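Local coordinates for protein 3-hydroxyacyl-CoA dehydrogenase type-2 (Mycobacterium avium, PDB 3PPI) that probably catalyses the NAD-dependent oxidation of 3-hydroxyacyl-CoA substrates, as a member of the short-chain dehydrogenase/reductase family, at residues 83-88 / 145-150; 32-37 / 58-63. All blocks are in the same frame, centred on the assembly; numbering follows the deposited sequence.

Contact 1 of 2, residues 83-88 / 145-150; sequences TNVTSE and YNVARL
Val-85 and Val-147 bring their CA atoms to 6.2 Å where the type I turn from Asn-84 to Ser-87 passes helix 130-156. CG2 of Val-147 packs on CB and CG1 of Val-85, 3.7 Å from CG1. Asn-146 points at the turn. Its ND2 donates to Val-85 O at 2.9 Å with the acceptor in the amide plane, while the donor stands above the carbonyl plane of Val-85. In the Rossmann-type fold of this family, such a turn after the third strand commonly borders the adenine site of the dinucleotide. Within the turn, Asn-84 OD1 takes Thr-86 N in an Asx turn. With CG anti to the backbone N (chi1 173°) and an extended chain, Glu-88 crosses to Arg-149 at about a right angle. NH2 of Arg-149 meets the anti lone pair of Glu-88 OE1 at 2.7 Å, in a nearly straight salt bridge. Water 1 joins the same OE1 to Arg-149 NH1. At the neighbouring edge, NE and NH2 donate in plane to Asn-146 OD1, at 3.0 and 2.9 Å, which fixes the rotation of the guanidinium. Leu-150 CD2 lies over one face, offset toward the rim. Arg-149 NH1 donates to Ala-128 O of the second subunit.

Contact 2 of 2, residues 32-37 / 58-63; sequences SAIVSG and VIADLA. With MG (magnesium ion), chain F.
The carboxylate of Asp-61 lies against Gly-37, with OD2 3.1 Å from Gly-37 C. On the other oxygen, OD1 is met from above the carboxylate plane by Ala-63 N at 3.0 Å, which closes an Asx turn. OD2 accepts from Ala-39 N and from water 2. CG of Asp-61 is anti to the backbone N (chi1 -151°), and this turns the acid toward Gly-37. Behind this end, strands 32-36 and 58-61 run parallel, their axes 24° apart. Val-58 N donates to Ala-33 O, Val-35 N to Val-58 O at 3.0 Å, and Ala-60 N to Val-35 O. A weak bond from Gly-37 N to Ala-60 O ends the ladder. Ile-34 and Val-58 lie side by side on one face of the sheet, with Ile-34 CG1 3.9 Å from Val-58 CB, and CG2 of Ile-34 packs on Ala-60 CB at 3.8 Å. Helix 88-98 packs on Ile-34 and Val-58; Val-35 and Ile-59 turn to helix 41-52. The two strands and helix 41-52 form the first beta-alpha-beta unit of the Rossmann-type fold. Gly-37, with positive phi, opens the glycine-rich loop. Its O binds the magnesium ion at 2.6 Å, and water 2 bridges the metal to Asp-61 OD2. An acid at the end of the second strand is consistent with binding the adenosine ribose hydroxyls of NAD, and with a preference for NAD over NADP.

Overall arrangement
Contact 2 comes first along the chain, and contact 1 follows at the next strand end. Their centres are 11 Å apart, and they touch at Thr-83. Its N probably donates to Asp-61 O at 2.9 Å, and its OG1 packs on Ala-60 CB at 3.5 Å. The side chain of Val-85 rests on Ser-36. Bound glycerol, probably from the crystallisation liquor, lies about 3 Å from the side chain of Asp-61 and about 4 Å from that of Val-85. This is consistent with a cofactor pocket lined by the C-terminal ends of neighbouring strands. The magnesium ion bound by Gly-37 is about 10 Å from the side chain of Val-85. Helix 130-156 joins contact 1 to the second subunit.

Contact 1 of 2, residues 83-88 / 145-150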
loop_
_atom_site.group_PDB
_atom_site.type_symbol
_atom_site.label_atom_id
_atom_site.label_comp_id
_atom_site.label_asym_id
_atom_site.label_seq_id
_atom_site.Cartn_x
_atom_site.Cartn_y
_atom_site.Cartn_z
ATOM N N THR A 83 -27.271 -18.216 -12.021
ATOM C CA THR A 83 -27.112 -17.382 -10.821
ATOM C C THR A 83 -26.849 -15.919 -11.132
ATOM O O THR A 83 -25.886 -15.582 -11.804
ATOM C CB THR A 83 -25.953 -17.879 -9.931
ATOM O OG1 THR A 83 -26.086 -19.283 -9.707
ATOM C CG2 THR A 83 -25.957 -17.145 -8.585
ATOM N N ASN A 84 -27.724 -15.066 -10.618
ATOM C CA ASN A 84 -27.536 -13.632 -10.592
ATOM C C ASN A 84 -26.956 -13.301 -9.220
ATOM O O ASN A 84 -27.647 -13.444 -8.203
ATOM C CB ASN A 84 -28.878 -12.927 -10.793
ATOM C CG ASN A 84 -28.754 -11.417 -10.843
ATOM O OD1 ASN A 84 -27.769 -10.837 -10.397
ATOM N ND2 ASN A 84 -29.771 -10.774 -11.370
ATOM N N VAL A 85 -25.697 -12.846 -9.195
ATOM C CA VAL A 85 -24.976 -12.647 -7.936
ATOM C C VAL A 85 -25.580 -11.578 -7.028
ATOM O O VAL A 85 -25.309 -11.584 -5.829
ATOM C CB VAL A 85 -23.484 -12.319 -8.153
ATOM C CG1 VAL A 85 -22.758 -13.522 -8.727
ATOM C CG2 VAL A 85 -23.327 -11.066 -9.043
ATOM N N THR A 86 -26.398 -10.684 -7.589
ATOM C CA THR A 86 -27.089 -9.655 -6.797
ATOM C C THR A 86 -28.438 -10.122 -6.215
ATOM O O THR A 86 -29.094 -9.372 -5.492
ATOM C CB THR A 86 -27.289 -8.366 -7.625
ATOM O OG1 THR A 86 -28.198 -8.601 -8.714
ATOM C CG2 THR A 86 -25.943 -7.890 -8.180
ATOM N N SER A 87 -28.856 -11.346 -6.526
ATOM C CA SER A 87 -30.130 -11.881 -6.019
ATOM C C SER A 87 -29.904 -12.919 -4.912
ATOM O O SER A 87 -29.277 -13.949 -5.143
ATOM C CB SER A 87 -30.936 -12.491 -7.176
ATOM O OG SER A 87 -31.863 -13.459 -6.715
ATOM N N GLU A 88 -30.424 -12.649 -3.717
ATOM C CA GLU A 88 -30.311 -13.600 -2.600
ATOM C C GLU A 88 -30.882 -14.972 -2.957
ATOM O O GLU A 88 -30.222 -15.996 -2.749
ATOM C CB GLU A 88 -31.013 -13.068 -1.352
ATOM C CG GLU A 88 -31.074 -14.085 -0.202
ATOM C CD GLU A 88 -31.550 -13.462 1.088
ATOM O OE1 GLU A 88 -30.830 -12.584 1.630
ATOM O OE2 GLU A 88 -32.653 -13.842 1.555
ATOM N N TYR A 145 -20.208 -9.006 -2.260
ATOM C CA TYR A 145 -20.606 -9.064 -0.851
ATOM C C TYR A 145 -21.784 -10.010 -0.659
ATOM O O TYR A 145 -21.817 -10.768 0.311
ATOM C CB TYR A 145 -20.923 -7.692 -0.291
ATOM C CG TYR A 145 -21.002 -7.659 1.221
ATOM C CD1 TYR A 145 -19.848 -7.678 1.984
ATOM C CD2 TYR A 145 -22.221 -7.662 1.878
ATOM C CE1 TYR A 145 -19.898 -7.660 3.373
ATOM C CE2 TYR A 145 -22.292 -7.642 3.277
ATOM C CZ TYR A 145 -21.127 -7.632 4.013
ATOM O OH TYR A 145 -21.157 -7.600 5.386
ATOM N N ASN A 146 -22.721 -10.004 -1.607
ATOM C CA ASN A 146 -23.909 -10.857 -1.524
ATOM C C ASN A 146 -23.537 -12.341 -1.603
ATOM O O ASN A 146 -24.036 -13.146 -0.823
ATOM C CB ASN A 146 -24.925 -10.516 -2.624
ATOM C CG ASN A 146 -26.290 -11.165 -2.391
ATOM O OD1 ASN A 146 -26.905 -10.999 -1.319
ATOM N ND2 ASN A 146 -26.785 -11.894 -3.403
ATOM N N VAL A 147 -22.660 -12.690 -2.535
ATOM C CA VAL A 147 -22.183 -14.067 -2.644
ATOM C C VAL A 147 -21.441 -14.443 -1.349
ATOM O O VAL A 147 -21.706 -15.491 -0.755
ATOM C CB VAL A 147 -21.283 -14.264 -3.887
ATOM C CG1 VAL A 147 -20.669 -15.666 -3.908
ATOM C CG2 VAL A 147 -22.089 -14.013 -5.161
ATOM N N ALA A 148 -20.564 -13.553 -0.882
ATOM C CA ALA A 148 -19.728 -13.850 0.277
ATOM C C ALA A 148 -20.541 -14.062 1.556
ATOM O O ALA A 148 -20.239 -14.985 2.328
ATOM C CB ALA A 148 -18.690 -12.758 0.494
ATOM N N ARG A 149 -21.533 -13.196 1.804
ATOM C CA ARG A 149 -22.287 -13.282 3.031
ATOM C C ARG A 149 -23.090 -14.586 3.093
ATOM O O ARG A 149 -23.109 -15.250 4.127
ATOM C CB ARG A 149 -23.160 -12.037 3.252
ATOM C CG ARG A 149 -24.440 -12.013 2.486
ATOM C CD ARG A 149 -25.132 -10.633 2.452
ATOM N NE ARG A 149 -26.317 -10.798 1.604
ATOM C CZ ARG A 149 -27.501 -11.247 2.011
ATOM N NH1 ARG A 149 -27.744 -11.505 3.295
ATOM N NH2 ARG A 149 -28.462 -11.440 1.121
ATOM N N LEU A 150 -23.695 -14.972 1.978
ATOM C CA LEU A 150 -24.554 -16.149 1.938
ATOM C C LEU A 150 -23.734 -17.448 1.967
ATOM O O LEU A 150 -24.072 -18.398 2.708
ATOM C CB LEU A 150 -25.476 -16.087 0.706
ATOM C CG LEU A 150 -26.474 -14.918 0.721
ATOM C CD1 LEU A 150 -27.164 -14.694 -0.646
ATOM C CD2 LEU A 150 -27.530 -15.145 1.821
HETATM O O HOH W 1 -30.262 -12.612 4.067
#

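Contact 2 of 2, residues 32-37 / 58-63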
loop_
_atom_site.group_PDB
_atom_site.type_symbol
_atom_site.label_atom_id
_atom_site.label_comp_id
_atom_site.label_asym_id
_atom_site.label_seq_id
_atom_site.Cartn_x
_atom_site.Cartn_y
_atom_site.Cartn_z
ATOM N N SER A 32 -17.354 -29.310 -1.542
ATOM C CA SER A 32 -17.804 -28.662 -2.763
ATOM C C SER A 32 -17.497 -27.165 -2.748
ATOM O O SER A 32 -17.208 -26.575 -1.693
ATOM C CB SER A 32 -19.297 -28.888 -2.977
ATOM O OG SER A 32 -20.037 -28.432 -1.861
ATOM N N ALA A 33 -17.581 -26.573 -3.936
ATOM C CA ALA A 33 -17.221 -25.186 -4.171
ATOM C C ALA A 33 -18.209 -24.557 -5.149
ATOM O O ALA A 33 -18.810 -25.256 -5.978
ATOM C CB ALA A 33 -15.829 -25.113 -4.728
ATOM N N ILE A 34 -18.384 -23.246 -5.036
ATOM C CA ILE A 34 -19.152 -22.452 -6.009
ATOM C C ILE A 34 -18.192 -21.473 -6.680
ATOM O O ILE A 34 -17.416 -20.791 -6.000
ATOM C CB ILE A 34 -20.281 -21.634 -5.324
ATOM C CG1 ILE A 34 -21.391 -22.543 -4.803
ATOM C CG2 ILE A 34 -20.894 -20.605 -6.297
ATOM C CD1 ILE A 34 -22.242 -21.873 -3.734
ATOM N N VAL A 35 -18.236 -21.389 -8.002
ATOM C CA VAL A 35 -17.463 -20.376 -8.711
ATOM C C VAL A 35 -18.410 -19.450 -9.437
ATOM O O VAL A 35 -19.114 -19.889 -10.361
ATOM C CB VAL A 35 -16.472 -21.006 -9.715
ATOM C CG1 VAL A 35 -15.681 -19.930 -10.441
ATOM C CG2 VAL A 35 -15.513 -21.977 -8.993
ATOM N N SER A 36 -18.469 -18.187 -9.006
ATOM C CA SER A 36 -19.255 -17.184 -9.732
ATOM C C SER A 36 -18.491 -16.803 -10.996
ATOM O O SER A 36 -17.271 -16.813 -11.016
ATOM C CB SER A 36 -19.625 -15.965 -8.854
ATOM O OG SER A 36 -18.562 -15.042 -8.696
ATOM N N GLY A 37 -19.217 -16.505 -12.069
ATOM C CA GLY A 37 -18.616 -16.373 -13.397
ATOM C C GLY A 37 -17.996 -17.661 -13.923
ATOM O O GLY A 37 -17.079 -17.623 -14.754
ATOM N N VAL A 58 -20.083 -26.019 -8.350
ATOM C CA VAL A 58 -21.239 -25.374 -8.934
ATOM C C VAL A 58 -20.759 -24.231 -9.808
ATOM O O VAL A 58 -20.012 -23.360 -9.357
ATOM C CB VAL A 58 -22.190 -24.864 -7.869
ATOM C CG1 VAL A 58 -23.259 -23.945 -8.490
ATOM C CG2 VAL A 58 -22.823 -26.043 -7.154
ATOM N N ILE A 59 -21.142 -24.288 -11.080
ATOM C CA ILE A 59 -20.876 -23.239 -12.038
ATOM C C ILE A 59 -22.026 -22.242 -11.894
ATOM O O ILE A 59 -23.136 -22.520 -12.330
ATOM C CB ILE A 59 -20.831 -23.800 -13.484
ATOM C CG1 ILE A 59 -19.654 -24.755 -13.653
ATOM C CG2 ILE A 59 -20.754 -22.674 -14.505
ATOM C CD1 ILE A 59 -19.968 -25.977 -14.576
ATOM N N ALA A 60 -21.761 -21.123 -11.232
ATOM C CA ALA A 60 -22.756 -20.095 -10.953
ATOM C C ALA A 60 -22.579 -18.968 -11.948
ATOM O O ALA A 60 -21.635 -18.179 -11.847
ATOM C CB ALA A 60 -22.602 -19.565 -9.527
ATOM N N ASP A 61 -23.484 -18.888 -12.913
ATOM C CA ASP A 61 -23.348 -17.932 -13.998
ATOM C C ASP A 61 -24.719 -17.675 -14.638
ATOM O O ASP A 61 -25.646 -18.456 -14.440
ATOM C CB ASP A 61 -22.372 -18.494 -15.036
ATOM C CG ASP A 61 -21.643 -17.423 -15.790
ATOM O OD1 ASP A 61 -22.335 -16.518 -16.312
ATOM O OD2 ASP A 61 -20.382 -17.475 -15.857
ATOM N N LEU A 62 -24.845 -16.573 -15.376
ATOM C CA LEU A 62 -26.050 -16.293 -16.155
ATOM C C LEU A 62 -25.939 -16.827 -17.589
ATOM O O LEU A 62 -26.947 -16.962 -18.272
ATOM C CB LEU A 62 -26.364 -14.794 -16.165
ATOM C CG LEU A 62 -26.944 -14.195 -14.876
ATOM C CD1 LEU A 62 -27.093 -12.685 -15.034
ATOM C CD2 LEU A 62 -28.288 -14.859 -14.522
ATOM N N ALA A 63 -24.718 -17.122 -18.041
ATOM C CA ALA A 63 -24.492 -17.715 -19.371
ATOM C C ALA A 63 -24.911 -19.184 -19.389
ATOM O O ALA A 63 -24.081 -20.084 -19.178
ATOM C CB ALA A 63 -23.011 -17.567 -19.777
HETATM MG MG MG F . -16.754 -15.802 -16.546
HETATM O O HOH W 2 -18.925 -16.124 -17.580
HETATM O O HOH W 3 -14.930 -15.433 -14.977
HETATM O O HOH W 4 -17.848 -13.954 -15.812
#